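PDB 3HSI: phosphatidylserine synthase from Haemophilus influenzae, which belongs to the phospholipase D superfamily of enzymes and carries two sequence regions of that family in one chain. Local coordinates for residues 209-212 against 213-216; 328-331 against 332-336; 336-339 against 340-344. All blocks are in the same frame, centred on the assembly; numbering follows the deposited sequence.

Contact 1: 209-212 against 213-216; sequences RPRT and KEIR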
loop_
_atom_site.group_PDB
_atom_site.type_symbol
_atom_site.label_atom_id
_atom_site.label_comp_id
_atom_site.label_asym_id
_atom_site.label_seq_id
_atom_site.Cartn_x
_atom_site.Cartn_y
_atom_site.Cartn_z
ATOM N N ARG C 209 13.485 -23.063 7.892
ATOM C CA ARG C 209 12.912 -22.073 6.974
ATOM C C ARG C 209 13.557 -20.747 7.290
ATOM O O ARG C 209 13.697 -20.405 8.460
ATOM C CB ARG C 209 11.417 -21.899 7.192
ATOM C CG ARG C 209 10.615 -23.129 7.033
ATOM C CD ARG C 209 9.174 -22.768 7.141
ATOM N NE ARG C 209 8.696 -22.689 8.519
ATOM C CZ ARG C 209 8.428 -23.760 9.266
ATOM N NH1 ARG C 209 8.637 -24.979 8.773
ATOM N NH2 ARG C 209 7.957 -23.621 10.502
ATOM N N PRO C 210 13.914 -19.975 6.258
ATOM C CA PRO C 210 14.396 -18.627 6.562
ATOM C C PRO C 210 13.291 -17.751 7.191
ATOM O O PRO C 210 12.107 -18.057 7.074
ATOM C CB PRO C 210 14.852 -18.108 5.195
ATOM C CG PRO C 210 14.007 -18.874 4.200
ATOM C CD PRO C 210 13.818 -20.237 4.807
ATOM N N ARG C 211 13.689 -16.705 7.899
ATOM C CA ARG C 211 12.774 -15.686 8.387
ATOM C C ARG C 211 12.559 -14.703 7.271
ATOM O O ARG C 211 13.436 -14.516 6.429
ATOM C CB ARG C 211 13.356 -14.936 9.585
ATOM C CG ARG C 211 13.332 -15.706 10.873
ATOM C CD ARG C 211 14.745 -15.873 11.403
ATOM N NE ARG C 211 14.748 -16.257 12.819
ATOM C CZ ARG C 211 14.982 -17.488 13.288
ATOM N NH1 ARG C 211 15.261 -18.496 12.458
ATOM N NH2 ARG C 211 14.945 -17.706 14.602
ATOM N N THR C 212 11.379 -14.090 7.272
ATOM C CA THR C 212 11.047 -12.999 6.374
ATOM C C THR C 212 12.155 -11.927 6.339
ATOM O O THR C 212 12.759 -11.693 5.281
ATOM C CB THR C 212 9.671 -12.396 6.758
ATOM O OG1 THR C 212 8.656 -13.406 6.631
ATOM C CG2 THR C 212 9.319 -11.199 5.883
ATOM N N LYS C 213 12.452 -11.309 7.486
ATOM C CA LYS C 213 13.479 -10.254 7.557
ATOM C C LYS C 213 14.755 -10.675 6.831
ATOM O O LYS C 213 15.483 -9.851 6.255
ATOM C CB LYS C 213 13.783 -9.883 9.014
ATOM C CG LYS C 213 14.449 -10.985 9.851
ATOM C CD LYS C 213 14.896 -10.473 11.223
ATOM C CE LYS C 213 15.507 -11.595 12.075
ATOM N NZ LYS C 213 14.638 -12.821 12.182
ATOM N N GLU C 214 14.985 -11.981 6.843
ATOM C CA GLU C 214 16.149 -12.582 6.262
ATOM C C GLU C 214 16.102 -12.560 4.733
ATOM O O GLU C 214 17.146 -12.584 4.094
ATOM C CB GLU C 214 16.211 -14.002 6.783
ATOM C CG GLU C 214 17.493 -14.749 6.638
ATOM C CD GLU C 214 17.413 -16.123 7.308
ATOM O OE1 GLU C 214 16.752 -16.234 8.384
ATOM O OE2 GLU C 214 18.010 -17.089 6.752
ATOM N N ILE C 215 14.899 -12.501 4.151
ATOM C CA ILE C 215 14.736 -12.542 2.687
ATOM C C ILE C 215 13.913 -11.372 2.083
ATOM O O ILE C 215 13.350 -11.505 0.987
ATOM C CB ILE C 215 14.118 -13.906 2.212
ATOM C CG1 ILE C 215 12.810 -14.208 2.964
ATOM C CG2 ILE C 215 15.134 -15.036 2.357
ATOM C CD1 ILE C 215 11.924 -15.285 2.336
ATOM N N ARG C 216 13.857 -10.233 2.775
ATOM C CA ARG C 216 13.086 -9.084 2.286
ATOM C C ARG C 216 13.458 -8.662 0.853
ATOM O O ARG C 216 12.583 -8.533 -0.012
ATOM C CB ARG C 216 13.194 -7.900 3.249
ATOM C CG ARG C 216 12.319 -8.045 4.504
ATOM C CD ARG C 216 12.359 -6.799 5.417
ATOM N NE ARG C 216 13.675 -6.622 6.051
ATOM C CZ ARG C 216 14.627 -5.794 5.608
ATOM N NH1 ARG C 216 14.419 -5.039 4.531
ATOM N NH2 ARG C 216 15.792 -5.716 6.238
#
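R211 and E214 meet through backbone N and carboxylate beside a beta turn, T212 to I215, in the loop that leads from strand 202-203 into helix 216-229, with I215 in the N-cap position of that helix. Polar bonds come first. The backbone N of R211 gives a nearly straight hydrogen bond to E214 OE1 (3.1 Å, 173° at the hydrogen), reaching the oxygen from above the carboxylate plane; with CG anti to its own N (chi1 -164°) the extended chain of E214 carries the carboxylate back to R211. Further along, I215 N bonds to T212 O at 2.6 Å and closes the turn. Among the charged tips, K213 lies alongside R211, its NZ at the guanidinium edge and 3.5 Å from R211 NE, a close pair of like charges. E214 OE1, 4.9 Å from the same NE, may temper it. The apolar part is slight: P210 CB sits 4.2 Å from I215 CG2, and both side chains rest on Y202. T212 OG1 is hydrogen-bonded to W91 NE1, outside the turn, and R216 packs on R285 of the second subunit. At the proline, the second carboxylate oxygen, E214 OE2, lies 3.7 Å from P210 CB.

Contact 2: 328-331 against 332-336; sequences PYLY and ESNLR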
loop_
_atom_site.group_PDB
_atom_site.type_symbol
_atom_site.label_atom_id
_atom_site.label_comp_id
_atom_site.label_asym_id
_atom_site.label_seq_id
_atom_site.Cartn_x
_atom_site.Cartn_y
_atom_site.Cartn_z
ATOM N N PRO C 328 -18.421 -7.000 8.769
ATOM C CA PRO C 328 -19.674 -7.268 7.984
ATOM C C PRO C 328 -20.711 -6.107 8.001
ATOM O O PRO C 328 -21.508 -5.937 7.061
ATOM C CB PRO C 328 -20.268 -8.532 8.635
ATOM C CG PRO C 328 -19.277 -9.005 9.671
ATOM C CD PRO C 328 -18.225 -7.949 9.887
ATOM N N TYR C 329 -20.681 -5.307 9.056
ATOM C CA TYR C 329 -21.580 -4.166 9.192
ATOM C C TYR C 329 -21.139 -2.984 8.375
ATOM O O TYR C 329 -21.984 -2.234 7.840
ATOM C CB TYR C 329 -21.658 -3.736 10.647
ATOM C CG TYR C 329 -22.355 -4.721 11.560
ATOM C CD1 TYR C 329 -23.704 -4.583 11.846
ATOM C CD2 TYR C 329 -21.659 -5.784 12.147
ATOM C CE1 TYR C 329 -24.365 -5.462 12.723
ATOM C CE2 TYR C 329 -22.310 -6.682 13.007
ATOM C CZ TYR C 329 -23.658 -6.494 13.292
ATOM O OH TYR C 329 -24.317 -7.364 14.114
ATOM N N LEU C 330 -19.821 -2.771 8.340
ATOM C CA LEU C 330 -19.246 -1.817 7.413
ATOM C C LEU C 330 -19.671 -2.113 5.952
ATOM O O LEU C 330 -20.128 -1.208 5.240
ATOM C CB LEU C 330 -17.718 -1.763 7.554
ATOM C CG LEU C 330 -16.980 -0.781 6.620
ATOM C CD1 LEU C 330 -17.479 0.672 6.753
ATOM C CD2 LEU C 330 -15.471 -0.834 6.840
ATOM N N TYR C 331 -19.554 -3.377 5.531
ATOM C CA TYR C 331 -19.944 -3.765 4.162
ATOM C C TYR C 331 -21.417 -3.612 3.928
ATOM O O TYR C 331 -21.802 -3.149 2.877
ATOM C CB TYR C 331 -19.505 -5.194 3.785
ATOM C CG TYR C 331 -18.004 -5.347 3.861
ATOM C CD1 TYR C 331 -17.176 -4.364 3.354
ATOM C CD2 TYR C 331 -17.417 -6.456 4.478
ATOM C CE1 TYR C 331 -15.795 -4.476 3.437
ATOM C CE2 TYR C 331 -16.025 -6.571 4.572
ATOM C CZ TYR C 331 -15.229 -5.579 4.037
ATOM O OH TYR C 331 -13.855 -5.659 4.102
ATOM N N GLU C 332 -22.232 -4.005 4.898
ATOM C CA GLU C 332 -23.668 -3.890 4.730
ATOM C C GLU C 332 -24.037 -2.419 4.579
ATOM O O GLU C 332 -24.825 -2.066 3.706
ATOM C CB GLU C 332 -24.412 -4.490 5.908
ATOM C CG GLU C 332 -25.885 -4.786 5.616
ATOM C CD GLU C 332 -26.683 -5.203 6.872
ATOM O OE1 GLU C 332 -27.349 -6.258 6.820
ATOM O OE2 GLU C 332 -26.643 -4.493 7.913
ATOM N N SER C 333 -23.476 -1.547 5.406
ATOM C CA SER C 333 -23.924 -0.167 5.311
ATOM C C SER C 333 -23.469 0.500 4.006
ATOM O O SER C 333 -24.161 1.371 3.487
ATOM C CB SER C 333 -23.591 0.656 6.568
ATOM O OG SER C 333 -22.266 0.486 6.931
ATOM N N ASN C 334 -22.343 0.039 3.458
ATOM C CA ASN C 334 -21.932 0.457 2.131
ATOM C C ASN C 334 -22.901 -0.037 1.029
ATOM O O ASN C 334 -23.267 0.720 0.121
ATOM C CB ASN C 334 -20.443 0.116 1.872
ATOM C CG ASN C 334 -19.491 1.203 2.462
ATOM O OD1 ASN C 334 -19.581 2.367 2.090
ATOM N ND2 ASN C 334 -18.618 0.826 3.384
ATOM N N LEU C 335 -23.333 -1.290 1.136
ATOM C CA LEU C 335 -24.428 -1.804 0.307
ATOM C C LEU C 335 -25.720 -0.987 0.473
ATOM O O LEU C 335 -26.373 -0.609 -0.502
ATOM C CB LEU C 335 -24.694 -3.260 0.662
ATOM C CG LEU C 335 -25.757 -3.908 -0.206
ATOM C CD1 LEU C 335 -25.306 -3.923 -1.678
ATOM C CD2 LEU C 335 -26.004 -5.304 0.308
ATOM N N ARG C 336 -26.086 -0.676 1.708
ATOM C CA ARG C 336 -27.308 0.111 1.918
ATOM C C ARG C 336 -27.244 1.469 1.201
ATOM O O ARG C 336 -28.227 1.898 0.588
ATOM C CB ARG C 336 -27.641 0.284 3.406
ATOM C CG ARG C 336 -29.121 0.647 3.659
ATOM C CD ARG C 336 -29.384 0.710 5.157
ATOM N NE ARG C 336 -30.790 0.913 5.494
ATOM C CZ ARG C 336 -31.343 2.101 5.675
ATOM N NH1 ARG C 336 -30.616 3.204 5.531
ATOM N NH2 ARG C 336 -32.623 2.194 5.995
#
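L330 and N334 lie one helical turn apart on helix 327-341, side by side and pointing the same way. The amide nitrogen of N334 touches the leucine branch, ND2 to L330 CD1 being 3.6 Å, while it also reaches back to the leucine backbone: ND2 makes a weak hydrogen bond to L330 O at 3.1 Å, bent to 124° at the hydrogen. That oxygen already accepts the regular helical bond from N334 N, so backbone and side chain of one residue grip the same carbonyl.

S333 reaches back in a similar way. Its OG is held between the backbone N and the carbonyl carbon (chi1 49°), which turns the hydroxyl toward the preceding turn, 2.9 Å from Y329 O and 3.2 Å from L330 O. Its single proton could serve either acceptor. Beneath these side chains runs the i to i+4 ladder of an alpha helix: E332 N to P328 O, S333 N to Y329 O at 2.9 Å, and L335 N to Y331 O, the last nearly straight at 170°.

Partners farther out fix the polar ends. N334 OD1 accepts from R337 NH1 on the next turn and from K455 NZ, which holds the amide with ND2 turned to L330. The extended chain of E332 carries its carboxylate to a salt bridge with K308 and a hydrogen bond with Y434 OH. Y434 also meets the ring of Y329 edge to face.

Around the helix, Y329 and L330 pack on L442 of helix 436-447, and L330 also touches V454 of helix 450-457. On the loop after strand 273-277, Y331 meets Y280 and L335 meets F281, so the helix lies against the two C-terminal helices with one set of side chains and against that loop with another.

Contact 3: 336-339 against 340-344; sequences RRFC and EKFET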
loop_
_atom_site.group_PDB
_atom_site.type_symbol
_atom_site.label_atom_id
_atom_site.label_comp_id
_atom_site.label_asym_id
_atom_site.label_seq_id
_atom_site.Cartn_x
_atom_site.Cartn_y
_atom_site.Cartn_z
ATOM N N ARG C 336 -26.086 -0.676 1.708
ATOM C CA ARG C 336 -27.308 0.111 1.918
ATOM C C ARG C 336 -27.244 1.469 1.201
ATOM O O ARG C 336 -28.227 1.898 0.588
ATOM C CB ARG C 336 -27.641 0.284 3.406
ATOM C CG ARG C 336 -29.121 0.647 3.659
ATOM C CD ARG C 336 -29.384 0.710 5.157
ATOM N NE ARG C 336 -30.790 0.913 5.494
ATOM C CZ ARG C 336 -31.343 2.101 5.675
ATOM N NH1 ARG C 336 -30.616 3.204 5.531
ATOM N NH2 ARG C 336 -32.623 2.194 5.995
ATOM N N ARG C 337 -26.097 2.132 1.293
ATOM C CA ARG C 337 -25.870 3.390 0.592
ATOM C C ARG C 337 -25.972 3.261 -0.937
ATOM O O ARG C 337 -26.483 4.155 -1.620
ATOM C CB ARG C 337 -24.493 3.966 0.951
ATOM C CG ARG C 337 -24.422 5.454 0.741
ATOM C CD ARG C 337 -23.154 6.081 1.335
ATOM N NE ARG C 337 -22.039 6.090 0.381
ATOM C CZ ARG C 337 -21.029 5.212 0.379
ATOM N NH1 ARG C 337 -20.980 4.228 1.278
ATOM N NH2 ARG C 337 -20.059 5.318 -0.528
ATOM N N PHE C 338 -25.445 2.161 -1.459
ATOM C CA PHE C 338 -25.509 1.853 -2.877
ATOM C C PHE C 338 -26.948 1.638 -3.341
ATOM O O PHE C 338 -27.343 2.135 -4.394
ATOM C CB PHE C 338 -24.701 0.586 -3.116
ATOM C CG PHE C 338 -24.742 0.090 -4.516
ATOM C CD1 PHE C 338 -23.979 0.703 -5.506
ATOM C CD2 PHE C 338 -25.509 -1.054 -4.836
ATOM C CE1 PHE C 338 -24.005 0.196 -6.824
ATOM C CE2 PHE C 338 -25.535 -1.579 -6.128
ATOM C CZ PHE C 338 -24.779 -0.971 -7.134
ATOM N N CYS C 339 -27.720 0.904 -2.550
ATOM C CA CYS C 339 -29.121 0.618 -2.858
ATOM C C CYS C 339 -29.981 1.856 -2.732
ATOM O O CYS C 339 -31.052 1.952 -3.330
ATOM C CB CYS C 339 -29.645 -0.479 -1.944
ATOM S SG CYS C 339 -28.845 -2.102 -2.267
ATOM N N GLU C 340 -29.524 2.807 -1.939
ATOM C CA GLU C 340 -30.253 4.052 -1.832
ATOM C C GLU C 340 -29.956 4.925 -3.058
ATOM O O GLU C 340 -30.875 5.463 -3.678
ATOM C CB GLU C 340 -29.926 4.778 -0.527
ATOM C CG GLU C 340 -30.804 5.998 -0.379
ATOM C CD GLU C 340 -30.480 6.867 0.807
ATOM O OE1 GLU C 340 -29.958 6.378 1.839
ATOM O OE2 GLU C 340 -30.782 8.073 0.705
ATOM N N LYS C 341 -28.674 5.048 -3.408
ATOM C CA LYS C 341 -28.271 5.767 -4.611
ATOM C C LYS C 341 -29.037 5.232 -5.831
ATOM O O LYS C 341 -29.575 6.022 -6.621
ATOM C CB LYS C 341 -26.768 5.628 -4.808
ATOM C CG LYS C 341 -26.245 6.318 -6.027
ATOM C CD LYS C 341 -24.766 6.023 -6.196
ATOM C CE LYS C 341 -24.150 6.752 -7.368
ATOM N NZ LYS C 341 -24.283 8.233 -7.171
ATOM N N PHE C 342 -29.130 3.896 -5.950
ATOM C CA PHE C 342 -29.800 3.261 -7.093
ATOM C C PHE C 342 -31.210 2.751 -6.781
ATOM O O PHE C 342 -31.651 1.695 -7.261
ATOM C CB PHE C 342 -28.889 2.192 -7.733
ATOM C CG PHE C 342 -27.615 2.767 -8.289
ATOM C CD1 PHE C 342 -27.640 3.548 -9.430
ATOM C CD2 PHE C 342 -26.407 2.592 -7.629
ATOM C CE1 PHE C 342 -26.471 4.102 -9.941
ATOM C CE2 PHE C 342 -25.225 3.155 -8.123
ATOM C CZ PHE C 342 -25.253 3.899 -9.275
ATOM N N GLU C 343 -31.913 3.543 -5.981
ATOM C CA GLU C 343 -33.273 3.266 -5.558
ATOM C C GLU C 343 -34.289 3.091 -6.715
ATOM O O GLU C 343 -35.128 2.159 -6.691
ATOM C CB GLU C 343 -33.713 4.402 -4.647
ATOM C CG GLU C 343 -34.948 4.130 -3.850
ATOM C CD GLU C 343 -35.411 5.365 -3.082
ATOM O OE1 GLU C 343 -34.826 6.473 -3.266
ATOM O OE2 GLU C 343 -36.384 5.217 -2.301
ATOM N N THR C 344 -34.196 3.979 -7.712
ATOM C CA THR C 344 -35.030 3.948 -8.921
ATOM C C THR C 344 -34.805 2.642 -9.685
ATOM O O THR C 344 -35.753 2.011 -10.153
ATOM C CB THR C 344 -34.759 5.192 -9.835
ATOM O OG1 THR C 344 -35.081 6.406 -9.110
ATOM C CG2 THR C 344 -35.639 5.160 -11.076
#
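F338 and F342 form an offset edge-to-face aromatic pair across the last turn of helix 327-341. The edge of F342 comes over one face of F338, with the ring centroids 5.1 Å apart and the planes at 61°. Its CD2 stands above the F338 ring, displaced toward the rim, and CE2 approaches F338 CE1 to 3.5 Å. The two side chains start differently: CG of F338 is anti to its backbone N (chi1 176°), whereas that of F342 is anti to its carbonyl carbon (chi1 -62°). CD2 of F342 also lies 3.4 Å from F338 O, the carbonyl that receives F342 N in a helical hydrogen bond of 3.0 Å.

F342 is where the chain first leaves helical angles, and it is also the N-cap residue of helix 343-348, so the ring pair sits at the joint between two helices. Before this break the backbone is regular, with K341 N bonding nearly straight to R337 O at 3.0 Å. E340 N is shared, bonding to R336 O and, weakly, to R337 O.

R336, E340 and E343 pass along Y425. R336 NH1 stays 4.9 Å from E340 OE1; their charges may attract weakly, although the charged atoms do not touch. R336 NE is instead held by L428 O, and E343 OE2 is bonded to H424 NE2.

The aromatic pair packs against helix 285-296 and strand 351-356: F338 on I291, F342 on A292 and L295, both rings on L351, with C339 on V353. It lies in the beta-alpha-beta crossover between the parallel neighbouring strands 300-306 and 351-356.

Overall arrangement
Contacts 2 and 3 are consecutive parts of helix 327-341, their centres 12 Å apart. They share R336, which closes the first and opens the second. F281 serves both, touching L335 in contact 2 and F338 in contact 3. The helix thus passes from surroundings that include the C-terminal helices to packing against helix 285-296 and strand 351-356. Contact 1 is remote, earlier in the chain at the start of helix 216-229: its centre is 38 Å from that of contact 2 and 47 Å from that of contact 3, with nearest atoms about 24 and 34 Å away. It alone of the three reaches the second subunit.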